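Local coordinates for glucanase (Clostridium thermocellum, PDB 5GXX), which probably hydrolyses internal beta-1,4-glucosidic bonds of cellulose as a cellulosomal family 9 endoglucanase that joins a catalytic barrel to a cellulose-binding module, at residues E9-A14 / G417-L422; I128-T133 / N539-G544; A204-Y209 / D219-Y224; P358-H363 / D400-Y405. The protein carries 1 engineered substitution. One frame throughout, in Å; residues are numbered along the deposited sequence.

Contact 1 of 4, residues E9-A14 / G417-L422; sequences EALQKA and GFVGAL
Helices 9-14 and 417-422 pack almost antiparallel, their segment axes 9.4 Å apart and crossing at -152°, with the CA atoms of L11 and L422 the nearest across the pair. L422 fills the middle. Its CG stands beside the backbone N (chi1 -65°), which sends the fork across to helix 9-14: CD2 meets CB of A10 at 3.8 Å, while CD1 rests 3.7 Å from the carbonyl O of A10 and also reaches A14. The alanines suit this line because their single methyl groups bring the neighbouring backbone within reach of a branched partner. A14 meets three side chains, its CB lying 3.9 Å from CG2 of V419 and 4.2 Å from CE2 of F418, whose ring it approaches obliquely. Near the rim of that ring, CD1 of L422 covers one face.

At the flank L11 swings its CG to the side opposite its backbone N (chi1 177°), and CD1 lies 4.0 Å from CG1 of V419, the two side chains crossing at about a right angle. On the side turned from the partner helix, K13 NZ lies 2.8 Å from E9 OE2 in a salt bridge and also bonds G352 O. Behind the contact, F418 and L422 lean on I336 of helix 322-340. The arrangement brings together the first and last long helices of the catalytic domain, closing the (alpha/alpha)6 barrel of glycoside hydrolase family 9.

Contact 2 of 4, residues I128-T133 / N539-G544; sequences IEKEMT and NICPIG
K130 and E131 meet C541 and I543 at the junction between the catalytic domain and the cellulose-binding module, where the short, weakly bonded helix 128-131 faces a loop between strands 527-534 and 549-557. I543 is the main apolar contributor. Its CG1 lies between the backbone N and the carbonyl carbon (chi1 71°), which aims CD1 at the helix: this methyl sits 3.7 Å from the carbonyl O of K130, 4.0 Å from CB of the same lysine and 3.7 Å from OE1 of E131. An isoleucine serves well here, since its longer branch reaches the end of the helix. Beside it, SG of C541 rests 3.9 Å from CB of K130, against the aliphatic start of the lysine.

From there K130 bends at chi2 and chi3, so that its methylenes lie along the loop and NZ arrives near N539, where T538 OG1 receives a hydrogen bond from it. One lysine thus gives the interface both apolar cover and a polar end. On the other flank a water donates to the carbonyl O of I543 at 2.8 Å and lies unusually close to OE1 of E131, at 2.5 Å; W121 NE1 is a second donor to that carbonyl.

The loop is shaped by an inverse gamma turn centred on P542, in which I543 N bonds to C541 O at 2.8 Å. I540 packs on L467 of strand 460-469. A loop of the beta-stranded module thus packs on a short helix of the catalytic domain, consistent with the domain-plus-module architecture of family 9 endoglucanases.

Contact 3 of 4, residues A204-Y209 / D219-Y224; sequences ASTWLY and DKAESY
S205 presses its hydroxyl against A221 where helices 204-209 and 219-224 run side by side in nearly opposite directions, at -154°. Its OG lies 3.3 Å from CA and 3.4 Å from CB of A221, and it comes to the edge of the Y224 ring, in the ring plane and 3.5 Å from CE2. T206 adds a lighter touch, its OG1 being 3.8 Å from the same alanine methyl. Small residues on both sides explain how the segment axes approach to 8.4 Å: a serine facing an alanine puts little bulk between the two backbones.

In the next shell the hydroxyls are occupied by their own helix. With OG held between backbone N and carbonyl carbon (chi1 58°), S205 can give its single hydrogen to the carbonyl oxygen of L201 or L202, or share it between them, and T206 OG1 bonds to L202 O. These buried polar atoms are therefore satisfied while presenting their flanks to the partner helix. Y224 is steadied at its far end, where OH bonds to D176 OD1; outside the pair, K220 NZ is salt-bridged to D176 OD2. Within helix 219-224, S223 OG donates to the carbonyl O of K220 at 2.7 Å, in the carbonyl plane and on a lone pair.

The pair forms a helical hairpin, since helices 198-212 and 215-224 are joined by a very short turn. Helix 162-178 covers one side, F172 touching both S205 and Y224 and D176 holding helix 215-224, while helix 142-158 packs against W207 and L208 of helix 198-212.

Contact 4 of 4, residues P358-H363 / D400-Y405; sequences PQRPHH and DNIEDY
R360 and I402 pack together where two loops carrying signature sequences of family 9 run side by side: 358-363 holds the Pro-His-His element, and D400 and Y405 belong to the motif that leads to the family's catalytic glutamate. At its root, CB of R360 lies 3.4 Å from OD1 of D400. The chain then bends at chi2 and chi3, folding back so that the guanidinium lies over I402. NE donates to a water at 3.0 Å, which also accepts from the backbone N of I402, while I402 CB lies over the guanidinium face. At the tip, NH2 comes 3.4 Å from CG2 of I402, and NH1 leads out of the contact to a hydrogen bond with P377 O. Arginine suits the place by offering a flat face to the isoleucine and N-H groups at its rim.

D400 grips the backbone just before this side chain. Q359 N reaches OD2 at 2.7 Å (168° at the hydrogen) and R360 N reaches OD1 at 2.9 Å, on its syn lone pair. Farther along, H362, probably at the substrate cleft as in relatives, donates from ND1 to the carbonyl O of I402 at 2.8 Å, in the imidazole plane. Y405 CB covers the ring face in a CH-pi contact, and W122 meets the ring edge-to-face.

Two successive N-H groups, with N408 ND2, thus fix the orientation of the D400 carboxylate, and the ND1 bond with the CH-pi contact fixes the rotation of the H362 ring.

Overall arrangement
Contacts 1, 3 and 4 lie wholly within the family 9 catalytic domain, whereas contact 2 ties that domain to the cellulose-binding module. Contact 1 closes the barrel by uniting its ends, and contacts 3 and 4 are both nested in the chain between its segments; contacts 1 and 2 cross, their segments alternating along the chain. The centre of contact 4, which is probably the one near the catalytic cleft, is about 21 Å from that of contact 1 and 23 Å from that of contact 2. Contact 3 is remote, its centre about 46 Å from that of contact 2, yet the Y224 side chain is about 11 Å from a calcium ion bound by S195, G196, D199, E200 and D246.

Contact 1 of 4, residues E9-A14 / G417-L422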
loop_
_atom_site.group_PDB
_atom_site.type_symbol
_atom_site.label_atom_id
_atom_site.label_comp_id
_atom_site.label_asym_id
_atom_site.label_seq_id
_atom_site.Cartn_x
_atom_site.Cartn_y
_atom_site.Cartn_z
ATOM N N GLU A 9 24.408 -36.924 29.928
ATOM C CA GLU A 9 24.347 -35.606 29.279
ATOM C C GLU A 9 23.133 -35.523 28.357
ATOM O O GLU A 9 22.437 -34.511 28.334
ATOM C CB GLU A 9 25.622 -35.284 28.495
ATOM C CG GLU A 9 25.607 -33.893 27.859
ATOM C CD GLU A 9 26.773 -33.690 26.916
ATOM O OE1 GLU A 9 27.877 -34.182 27.239
ATOM O OE2 GLU A 9 26.601 -33.040 25.865
ATOM N N ALA A 10 22.870 -36.585 27.599
ATOM C CA ALA A 10 21.650 -36.627 26.786
ATOM C C ALA A 10 20.393 -36.423 27.636
ATOM O O ALA A 10 19.486 -35.656 27.287
ATOM C CB ALA A 10 21.578 -37.943 26.051
ATOM N N LEU A 11 20.329 -37.119 28.764
ATOM C CA LEU A 11 19.208 -36.966 29.685
ATOM C C LEU A 11 19.059 -35.559 30.231
ATOM O O LEU A 11 17.934 -35.017 30.249
ATOM C CB LEU A 11 19.366 -37.952 30.845
ATOM C CG LEU A 11 18.296 -37.864 31.933
ATOM C CD1 LEU A 11 16.929 -38.207 31.344
ATOM C CD2 LEU A 11 18.658 -38.805 33.095
ATOM N N GLN A 12 20.179 -34.996 30.679
ATOM C CA GLN A 12 20.260 -33.631 31.180
ATOM C C GLN A 12 19.678 -32.645 30.170
ATOM O O GLN A 12 18.863 -31.787 30.518
ATOM C CB GLN A 12 21.728 -33.308 31.500
ATOM C CG GLN A 12 22.041 -31.858 31.856
ATOM C CD GLN A 12 23.542 -31.623 31.942
ATOM O OE1 GLN A 12 24.310 -32.169 31.138
ATOM N NE2 GLN A 12 23.967 -30.812 32.914
ATOM N N LYS A 13 20.060 -32.801 28.905
ATOM C CA LYS A 13 19.572 -31.916 27.861
ATOM C C LYS A 13 18.112 -32.181 27.522
ATOM O O LYS A 13 17.339 -31.235 27.354
ATOM C CB LYS A 13 20.497 -31.968 26.637
ATOM C CG LYS A 13 21.820 -31.303 26.972
ATOM C CD LYS A 13 22.872 -31.461 25.881
ATOM C CE LYS A 13 24.102 -30.639 26.286
ATOM N NZ LYS A 13 25.172 -30.712 25.255
ATOM N N ALA A 14 17.752 -33.458 27.446
ATOM C CA ALA A 14 16.393 -33.863 27.099
ATOM C C ALA A 14 15.348 -33.359 28.094
ATOM O O ALA A 14 14.229 -33.042 27.694
ATOM C CB ALA A 14 16.299 -35.385 26.877
ATOM N N GLY A 417 8.895 -40.242 25.934
ATOM C CA GLY A 417 9.385 -41.618 26.076
ATOM C C GLY A 417 10.907 -41.651 26.012
ATOM O O GLY A 417 11.560 -42.459 26.684
ATOM N N PHE A 418 11.480 -40.786 25.180
ATOM C CA PHE A 418 12.941 -40.630 25.052
ATOM C C PHE A 418 13.651 -40.377 26.380
ATOM O O PHE A 418 14.650 -41.022 26.703
ATOM C CB PHE A 418 13.189 -39.535 24.012
ATOM C CG PHE A 418 14.632 -39.250 23.687
ATOM C CD1 PHE A 418 15.478 -40.267 23.258
ATOM C CD2 PHE A 418 15.086 -37.934 23.695
ATOM C CE1 PHE A 418 16.771 -39.976 22.882
ATOM C CE2 PHE A 418 16.383 -37.644 23.316
ATOM C CZ PHE A 418 17.215 -38.669 22.932
ATOM N N VAL A 419 13.159 -39.421 27.158
ATOM C CA VAL A 419 13.572 -39.292 28.551
ATOM C C VAL A 419 13.555 -40.599 29.340
ATOM O O VAL A 419 14.538 -40.908 30.014
ATOM C CB VAL A 419 12.766 -38.183 29.268
ATOM C CG1 VAL A 419 13.010 -38.241 30.783
ATOM C CG2 VAL A 419 13.161 -36.823 28.708
ATOM N N GLY A 420 12.484 -41.387 29.270
ATOM C CA GLY A 420 12.419 -42.643 30.020
ATOM C C GLY A 420 13.504 -43.613 29.582
ATOM O O GLY A 420 14.194 -44.234 30.397
ATOM N N ALA A 421 13.696 -43.752 28.276
ATOM C CA ALA A 421 14.786 -44.588 27.766
ATOM C C ALA A 421 16.198 -44.122 28.135
ATOM O O ALA A 421 17.065 -44.948 28.456
ATOM C CB ALA A 421 14.606 -44.759 26.268
ATOM N N LEU A 422 16.434 -42.810 28.132
ATOM C CA LEU A 422 17.719 -42.280 28.594
ATOM C C LEU A 422 17.911 -42.518 30.095
ATOM O O LEU A 422 19.027 -42.803 30.543
ATOM C CB LEU A 422 17.887 -40.796 28.261
ATOM C CG LEU A 422 17.947 -40.437 26.777
ATOM C CD1 LEU A 422 17.802 -38.921 26.566
ATOM C CD2 LEU A 422 19.249 -40.963 26.155
#

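Contact 2 of 4, residues I128-T133 / N539-G544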
loop_
_atom_site.group_PDB
_atom_site.type_symbol
_atom_site.label_atom_id
_atom_site.label_comp_id
_atom_site.label_asym_id
_atom_site.label_seq_id
_atom_site.Cartn_x
_atom_site.Cartn_y
_atom_site.Cartn_z
ATOM N N ILE A 128 3.638 -12.819 21.503
ATOM C CA ILE A 128 2.475 -13.286 20.719
ATOM C C ILE A 128 1.167 -12.538 21.017
ATOM O O ILE A 128 0.300 -12.432 20.142
ATOM C CB ILE A 128 2.269 -14.830 20.803
ATOM C CG1 ILE A 128 1.354 -15.317 19.669
ATOM C CG2 ILE A 128 1.713 -15.225 22.159
ATOM C CD1 ILE A 128 1.334 -16.832 19.507
ATOM N N GLU A 129 1.012 -12.015 22.231
ATOM C CA GLU A 129 -0.206 -11.286 22.581
ATOM C C GLU A 129 -0.338 -9.946 21.859
ATOM O O GLU A 129 -1.440 -9.404 21.790
ATOM C CB GLU A 129 -0.323 -11.115 24.097
ATOM C CG GLU A 129 -0.476 -12.452 24.813
ATOM C CD GLU A 129 -0.504 -12.330 26.326
ATOM O OE1 GLU A 129 0.067 -11.361 26.876
ATOM O OE2 GLU A 129 -1.066 -13.234 26.971
ATOM N N LYS A 130 0.759 -9.426 21.312
ATOM C CA LYS A 130 0.702 -8.249 20.452
ATOM C C LYS A 130 0.149 -8.591 19.074
ATOM O O LYS A 130 -0.408 -7.718 18.404
ATOM C CB LYS A 130 2.078 -7.586 20.316
ATOM C CG LYS A 130 2.659 -7.005 21.613
ATOM C CD LYS A 130 1.828 -5.872 22.223
ATOM C CE LYS A 130 1.790 -4.621 21.373
ATOM N NZ LYS A 130 1.442 -3.424 22.213
ATOM N N GLU A 131 0.287 -9.851 18.661
ATOM C CA GLU A 131 -0.192 -10.332 17.366
ATOM C C GLU A 131 -1.650 -10.812 17.384
ATOM O O GLU A 131 -2.412 -10.530 16.450
ATOM C CB GLU A 131 0.726 -11.451 16.848
ATOM C CG GLU A 131 0.223 -12.163 15.585
ATOM C CD GLU A 131 0.197 -11.268 14.356
ATOM O OE1 GLU A 131 0.848 -10.204 14.356
ATOM O OE2 GLU A 131 -0.460 -11.637 13.363
ATOM N N MET A 132 -2.047 -11.544 18.420
ATOM C CA MET A 132 -3.367 -12.167 18.478
ATOM C C MET A 132 -3.852 -12.378 19.909
ATOM O O MET A 132 -3.070 -12.328 20.860
ATOM C CB MET A 132 -3.356 -13.500 17.729
ATOM C CG MET A 132 -2.642 -14.628 18.486
ATOM S SD MET A 132 -2.334 -16.113 17.511
ATOM C CE MET A 132 -1.002 -15.612 16.432
ATOM N N THR A 133 -5.151 -12.635 20.028
ATOM C CA THR A 133 -5.825 -12.924 21.293
ATOM C C THR A 133 -6.221 -14.400 21.324
ATOM O O THR A 133 -6.874 -14.913 20.413
ATOM C CB THR A 133 -7.055 -12.002 21.499
ATOM O OG1 THR A 133 -6.610 -10.643 21.458
ATOM C CG2 THR A 133 -7.702 -12.237 22.855
ATOM N N ASN A 539 4.460 -1.076 21.124
ATOM C CA ASN A 539 3.996 -1.271 19.753
ATOM C C ASN A 539 5.135 -1.473 18.774
ATOM O O ASN A 539 4.896 -1.806 17.619
ATOM C CB ASN A 539 3.173 -0.065 19.304
ATOM C CG ASN A 539 1.811 -0.033 19.950
ATOM O OD1 ASN A 539 1.269 1.031 20.253
ATOM N ND2 ASN A 539 1.257 -1.209 20.193
ATOM N N ILE A 540 6.357 -1.234 19.239
ATOM C CA ILE A 540 7.541 -1.612 18.482
ATOM C C ILE A 540 7.900 -2.983 19.038
ATOM O O ILE A 540 8.368 -3.097 20.164
ATOM C CB ILE A 540 8.706 -0.604 18.652
ATOM C CG1 ILE A 540 8.235 0.831 18.370
ATOM C CG2 ILE A 540 9.875 -0.997 17.729
ATOM C CD1 ILE A 540 9.306 1.861 18.703
ATOM N N CYS A 541 7.644 -4.028 18.255
ATOM C CA CYS A 541 7.815 -5.393 18.750
ATOM C C CYS A 541 8.105 -6.358 17.609
ATOM O O CYS A 541 7.706 -6.123 16.461
ATOM C CB CYS A 541 6.565 -5.844 19.509
ATOM S SG CYS A 541 5.012 -5.598 18.633
ATOM N N PRO A 542 8.838 -7.444 17.913
ATOM C CA PRO A 542 9.299 -8.310 16.840
ATOM C C PRO A 542 8.235 -9.302 16.345
ATOM O O PRO A 542 8.429 -10.516 16.423
ATOM C CB PRO A 542 10.490 -9.022 17.501
ATOM C CG PRO A 542 10.133 -9.063 18.967
ATOM C CD PRO A 542 9.628 -7.658 19.146
ATOM N N ILE A 543 7.136 -8.796 15.787
ATOM C CA ILE A 543 5.993 -9.644 15.433
ATOM C C ILE A 543 5.647 -9.698 13.951
ATOM O O ILE A 543 4.691 -10.389 13.546
ATOM C CB ILE A 543 4.706 -9.299 16.221
ATOM C CG1 ILE A 543 4.100 -7.958 15.774
ATOM C CG2 ILE A 543 4.929 -9.348 17.738
ATOM C CD1 ILE A 543 2.722 -7.707 16.341
ATOM N N GLY A 544 6.418 -8.951 13.164
ATOM C CA GLY A 544 6.213 -8.887 11.718
ATOM C C GLY A 544 6.922 -7.706 11.091
ATOM O O GLY A 544 7.593 -6.907 11.762
HETATM O O HOH W 1 2.314 -9.665 12.353
#

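Contact 3 of 4, residues A204-Y209 / D219-Y224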
loop_
_atom_site.group_PDB
_atom_site.type_symbol
_atom_site.label_atom_id
_atom_site.label_comp_id
_atom_site.label_asym_id
_atom_site.label_seq_id
_atom_site.Cartn_x
_atom_site.Cartn_y
_atom_site.Cartn_z
ATOM N N ALA A 204 -5.434 -44.898 32.330
ATOM C CA ALA A 204 -5.682 -44.169 33.563
ATOM C C ALA A 204 -6.058 -45.095 34.725
ATOM O O ALA A 204 -5.514 -44.949 35.826
ATOM C CB ALA A 204 -6.762 -43.122 33.332
ATOM N N SER A 205 -6.968 -46.043 34.491
ATOM C CA SER A 205 -7.361 -46.984 35.544
ATOM C C SER A 205 -6.178 -47.840 36.008
ATOM O O SER A 205 -6.060 -48.133 37.200
ATOM C CB SER A 205 -8.575 -47.849 35.145
ATOM O OG SER A 205 -8.348 -48.598 33.960
ATOM N N THR A 206 -5.292 -48.217 35.082
ATOM C CA THR A 206 -4.113 -49.011 35.422
ATOM C C THR A 206 -3.203 -48.223 36.356
ATOM O O THR A 206 -2.771 -48.742 37.383
ATOM C CB THR A 206 -3.354 -49.453 34.147
ATOM O OG1 THR A 206 -4.213 -50.306 33.386
ATOM C CG2 THR A 206 -2.058 -50.186 34.480
ATOM N N TRP A 207 -2.915 -46.972 36.002
ATOM C CA TRP A 207 -2.135 -46.106 36.880
ATOM C C TRP A 207 -2.805 -45.846 38.233
ATOM O O TRP A 207 -2.111 -45.755 39.245
ATOM C CB TRP A 207 -1.764 -44.784 36.189
ATOM C CG TRP A 207 -0.554 -44.944 35.292
ATOM C CD1 TRP A 207 -0.510 -44.802 33.932
ATOM C CD2 TRP A 207 0.775 -45.293 35.705
ATOM N NE1 TRP A 207 0.771 -45.034 33.473
ATOM C CE2 TRP A 207 1.576 -45.345 34.537
ATOM C CE3 TRP A 207 1.370 -45.571 36.944
ATOM C CZ2 TRP A 207 2.938 -45.665 34.570
ATOM C CZ3 TRP A 207 2.730 -45.887 36.976
ATOM C CH2 TRP A 207 3.496 -45.927 35.794
ATOM N N LEU A 208 -4.132 -45.712 38.249
ATOM C CA LEU A 208 -4.867 -45.603 39.512
ATOM C C LEU A 208 -4.772 -46.862 40.379
ATOM O O LEU A 208 -4.667 -46.758 41.606
ATOM C CB LEU A 208 -6.319 -45.172 39.277
ATOM C CG LEU A 208 -6.508 -43.687 38.957
ATOM C CD1 LEU A 208 -7.855 -43.381 38.324
ATOM C CD2 LEU A 208 -6.223 -42.776 40.161
ATOM N N TYR A 209 -4.775 -48.039 39.759
ATOM C CA TYR A 209 -4.501 -49.267 40.483
ATOM C C TYR A 209 -3.106 -49.222 41.087
ATOM O O TYR A 209 -2.909 -49.523 42.268
ATOM C CB TYR A 209 -4.613 -50.492 39.573
ATOM C CG TYR A 209 -4.496 -51.800 40.337
ATOM C CD1 TYR A 209 -5.341 -52.045 41.409
ATOM C CD2 TYR A 209 -3.540 -52.776 40.016
ATOM C CE1 TYR A 209 -5.268 -53.228 42.139
ATOM C CE2 TYR A 209 -3.452 -53.964 40.757
ATOM C CZ TYR A 209 -4.320 -54.180 41.812
ATOM O OH TYR A 209 -4.292 -55.341 42.564
ATOM N N ASP A 219 -10.217 -54.022 38.204
ATOM C CA ASP A 219 -11.387 -54.589 37.542
ATOM C C ASP A 219 -11.876 -53.758 36.371
ATOM O O ASP A 219 -12.211 -54.311 35.321
ATOM C CB ASP A 219 -12.518 -54.786 38.546
ATOM C CG ASP A 219 -12.308 -56.019 39.388
ATOM O OD1 ASP A 219 -11.520 -56.889 38.961
ATOM O OD2 ASP A 219 -12.930 -56.122 40.462
ATOM N N LYS A 220 -11.904 -52.444 36.562
ATOM C CA LYS A 220 -12.189 -51.499 35.484
ATOM C C LYS A 220 -11.213 -51.691 34.317
ATOM O O LYS A 220 -11.616 -51.847 33.162
ATOM C CB LYS A 220 -12.116 -50.061 36.016
ATOM C CG LYS A 220 -13.320 -49.627 36.841
ATOM C CD LYS A 220 -14.369 -49.017 35.925
ATOM C CE LYS A 220 -15.590 -48.497 36.667
ATOM N NZ LYS A 220 -16.543 -48.033 35.627
ATOM N N ALA A 221 -9.923 -51.670 34.631
ATOM C CA ALA A 221 -8.885 -51.818 33.606
ATOM C C ALA A 221 -9.143 -53.056 32.750
ATOM O O ALA A 221 -9.219 -52.971 31.517
ATOM C CB ALA A 221 -7.505 -51.885 34.257
ATOM N N GLU A 222 -9.319 -54.192 33.421
ATOM C CA GLU A 222 -9.522 -55.463 32.726
ATOM C C GLU A 222 -10.811 -55.496 31.908
ATOM O O GLU A 222 -10.854 -56.133 30.856
ATOM C CB GLU A 222 -9.369 -56.647 33.684
ATOM C CG GLU A 222 -7.984 -56.679 34.318
ATOM C CD GLU A 222 -7.583 -58.022 34.886
ATOM O OE1 GLU A 222 -7.999 -58.331 36.031
ATOM O OE2 GLU A 222 -6.831 -58.754 34.200
ATOM N N SER A 223 -11.812 -54.731 32.337
ATOM C CA SER A 223 -13.075 -54.594 31.617
ATOM C C SER A 223 -12.963 -53.824 30.298
ATOM O O SER A 223 -13.827 -53.935 29.425
ATOM C CB SER A 223 -14.124 -53.936 32.522
ATOM O OG SER A 223 -14.103 -52.519 32.444
ATOM N N TYR A 224 -11.912 -53.024 30.147
ATOM C CA TYR A 224 -11.759 -52.215 28.941
ATOM C C TYR A 224 -11.083 -52.964 27.800
ATOM O O TYR A 224 -11.232 -52.560 26.645
ATOM C CB TYR A 224 -10.965 -50.934 29.215
ATOM C CG TYR A 224 -11.572 -50.007 30.244
ATOM C CD1 TYR A 224 -12.871 -49.524 30.109
ATOM C CD2 TYR A 224 -10.824 -49.584 31.336
ATOM C CE1 TYR A 224 -13.418 -48.668 31.060
ATOM C CE2 TYR A 224 -11.363 -48.723 32.287
ATOM C CZ TYR A 224 -12.660 -48.275 32.146
ATOM O OH TYR A 224 -13.178 -47.409 33.096
#

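Contact 4 of 4, residues P358-H363 / D400-Y405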
loop_
_atom_site.group_PDB
_atom_site.type_symbol
_atom_site.label_atom_id
_atom_site.label_comp_id
_atom_site.label_asym_id
_atom_site.label_seq_id
_atom_site.Cartn_x
_atom_site.Cartn_y
_atom_site.Cartn_z
ATOM N N PRO A 358 21.201 -31.270 14.796
ATOM C CA PRO A 358 20.404 -30.295 14.054
ATOM C C PRO A 358 20.580 -28.910 14.674
ATOM O O PRO A 358 20.643 -28.777 15.906
ATOM C CB PRO A 358 18.957 -30.803 14.253
ATOM C CG PRO A 358 19.126 -32.255 14.622
ATOM C CD PRO A 358 20.331 -32.226 15.503
ATOM N N GLN A 359 20.649 -27.897 13.814
ATOM C CA GLN A 359 20.697 -26.521 14.291
ATOM C C GLN A 359 19.515 -25.671 13.864
ATOM O O GLN A 359 19.429 -24.515 14.281
ATOM C CB GLN A 359 21.999 -25.853 13.853
ATOM C CG GLN A 359 23.227 -26.489 14.500
ATOM C CD GLN A 359 24.529 -25.831 14.058
ATOM O OE1 GLN A 359 25.300 -26.432 13.310
ATOM N NE2 GLN A 359 24.756 -24.596 14.497
ATOM N N ARG A 360 18.623 -26.228 13.050
ATOM C CA ARG A 360 17.457 -25.479 12.568
ATOM C C ARG A 360 16.139 -26.164 12.895
ATOM O O ARG A 360 15.290 -26.353 12.012
ATOM C CB ARG A 360 17.573 -25.212 11.061
ATOM C CG ARG A 360 18.717 -24.288 10.657
ATOM C CD ARG A 360 18.512 -22.823 11.055
ATOM N NE ARG A 360 17.679 -22.143 10.062
ATOM C CZ ARG A 360 17.196 -20.912 10.170
ATOM N NH1 ARG A 360 17.389 -20.190 11.270
ATOM N NH2 ARG A 360 16.486 -20.417 9.164
ATOM N N PRO A 361 15.946 -26.524 14.177
ATOM C CA PRO A 361 14.656 -27.119 14.531
ATOM C C PRO A 361 13.500 -26.181 14.193
ATOM O O PRO A 361 13.666 -24.947 14.220
ATOM C CB PRO A 361 14.767 -27.338 16.041
ATOM C CG PRO A 361 15.765 -26.296 16.496
ATOM C CD PRO A 361 16.758 -26.180 15.360
ATOM N N HIS A 362 12.342 -26.763 13.880
ATOM C CA HIS A 362 11.141 -25.998 13.524
ATOM C C HIS A 362 10.521 -25.443 14.802
ATOM O O HIS A 362 9.518 -25.944 15.308
ATOM C CB HIS A 362 10.172 -26.909 12.747
ATOM C CG HIS A 362 9.071 -26.176 12.041
ATOM N ND1 HIS A 362 9.235 -25.552 10.820
ATOM C CD2 HIS A 362 7.778 -25.986 12.391
ATOM C CE1 HIS A 362 8.082 -25.022 10.446
ATOM N NE2 HIS A 362 7.187 -25.262 11.386
ATOM N N HIS A 363 11.153 -24.414 15.358
ATOM C CA HIS A 363 10.793 -23.938 16.696
ATOM C C HIS A 363 10.922 -22.419 16.702
ATOM O O HIS A 363 12.013 -21.859 16.519
ATOM C CB HIS A 363 11.700 -24.583 17.760
ATOM C CG HIS A 363 11.241 -24.355 19.164
ATOM N ND1 HIS A 363 11.407 -23.144 19.811
ATOM C CD2 HIS A 363 10.636 -25.178 20.049
ATOM C CE1 HIS A 363 10.909 -23.233 21.030
ATOM N NE2 HIS A 363 10.446 -24.459 21.203
ATOM N N ASP A 400 19.014 -30.660 7.579
ATOM C CA ASP A 400 18.706 -29.732 8.655
ATOM C C ASP A 400 18.208 -28.421 8.053
ATOM O O ASP A 400 19.012 -27.582 7.633
ATOM C CB ASP A 400 20.001 -29.519 9.448
ATOM C CG ASP A 400 19.834 -28.628 10.658
ATOM O OD1 ASP A 400 18.691 -28.467 11.133
ATOM O OD2 ASP A 400 20.884 -28.101 11.109
ATOM N N ASN A 401 16.890 -28.262 7.987
ATOM C CA ASN A 401 16.273 -27.164 7.256
ATOM C C ASN A 401 15.060 -26.719 8.074
ATOM O O ASN A 401 14.203 -27.540 8.428
ATOM C CB ASN A 401 15.889 -27.704 5.871
ATOM C CG ASN A 401 15.098 -26.725 5.030
ATOM O OD1 ASN A 401 14.835 -25.589 5.431
ATOM N ND2 ASN A 401 14.703 -27.176 3.841
ATOM N N ILE A 402 14.983 -25.438 8.425
ATOM C CA ILE A 402 13.862 -24.958 9.222
ATOM C C ILE A 402 12.513 -25.136 8.499
ATOM O O ILE A 402 11.455 -25.220 9.120
ATOM C CB ILE A 402 14.057 -23.475 9.649
ATOM C CG1 ILE A 402 13.163 -23.141 10.847
ATOM C CG2 ILE A 402 13.845 -22.516 8.458
ATOM C CD1 ILE A 402 13.352 -21.703 11.377
ATOM N N GLU A 403 12.563 -25.208 7.174
ATOM C CA GLU A 403 11.351 -25.324 6.376
ATOM C C GLU A 403 10.759 -26.733 6.412
ATOM O O GLU A 403 9.583 -26.927 6.071
ATOM C CB GLU A 403 11.588 -24.885 4.929
ATOM C CG GLU A 403 11.967 -23.412 4.769
ATOM C CD GLU A 403 10.863 -22.439 5.158
ATOM O OE1 GLU A 403 9.667 -22.818 5.223
ATOM O OE2 GLU A 403 11.201 -21.258 5.376
ATOM N N ASP A 404 11.565 -27.708 6.823
ATOM C CA ASP A 404 11.096 -29.090 6.864
ATOM C C ASP A 404 10.359 -29.319 8.179
ATOM O O ASP A 404 10.953 -29.737 9.175
ATOM C CB ASP A 404 12.238 -30.090 6.682
ATOM C CG ASP A 404 11.734 -31.499 6.426
ATOM O OD1 ASP A 404 10.579 -31.785 6.806
ATOM O OD2 ASP A 404 12.488 -32.316 5.862
ATOM N N TYR A 405 9.071 -29.004 8.179
ATOM C CA TYR A 405 8.221 -29.102 9.368
ATOM C C TYR A 405 7.892 -30.551 9.745
ATOM O O TYR A 405 7.228 -30.798 10.763
ATOM C CB TYR A 405 6.938 -28.262 9.203
ATOM C CG TYR A 405 6.125 -28.683 8.002
ATOM C CD1 TYR A 405 5.238 -29.758 8.075
ATOM C CD2 TYR A 405 6.285 -28.033 6.779
ATOM C CE1 TYR A 405 4.507 -30.156 6.962
ATOM C CE2 TYR A 405 5.563 -28.423 5.663
ATOM C CZ TYR A 405 4.685 -29.489 5.761
ATOM O OH TYR A 405 3.985 -29.870 4.637
HETATM O O HOH W 2 17.122 -23.552 7.469
#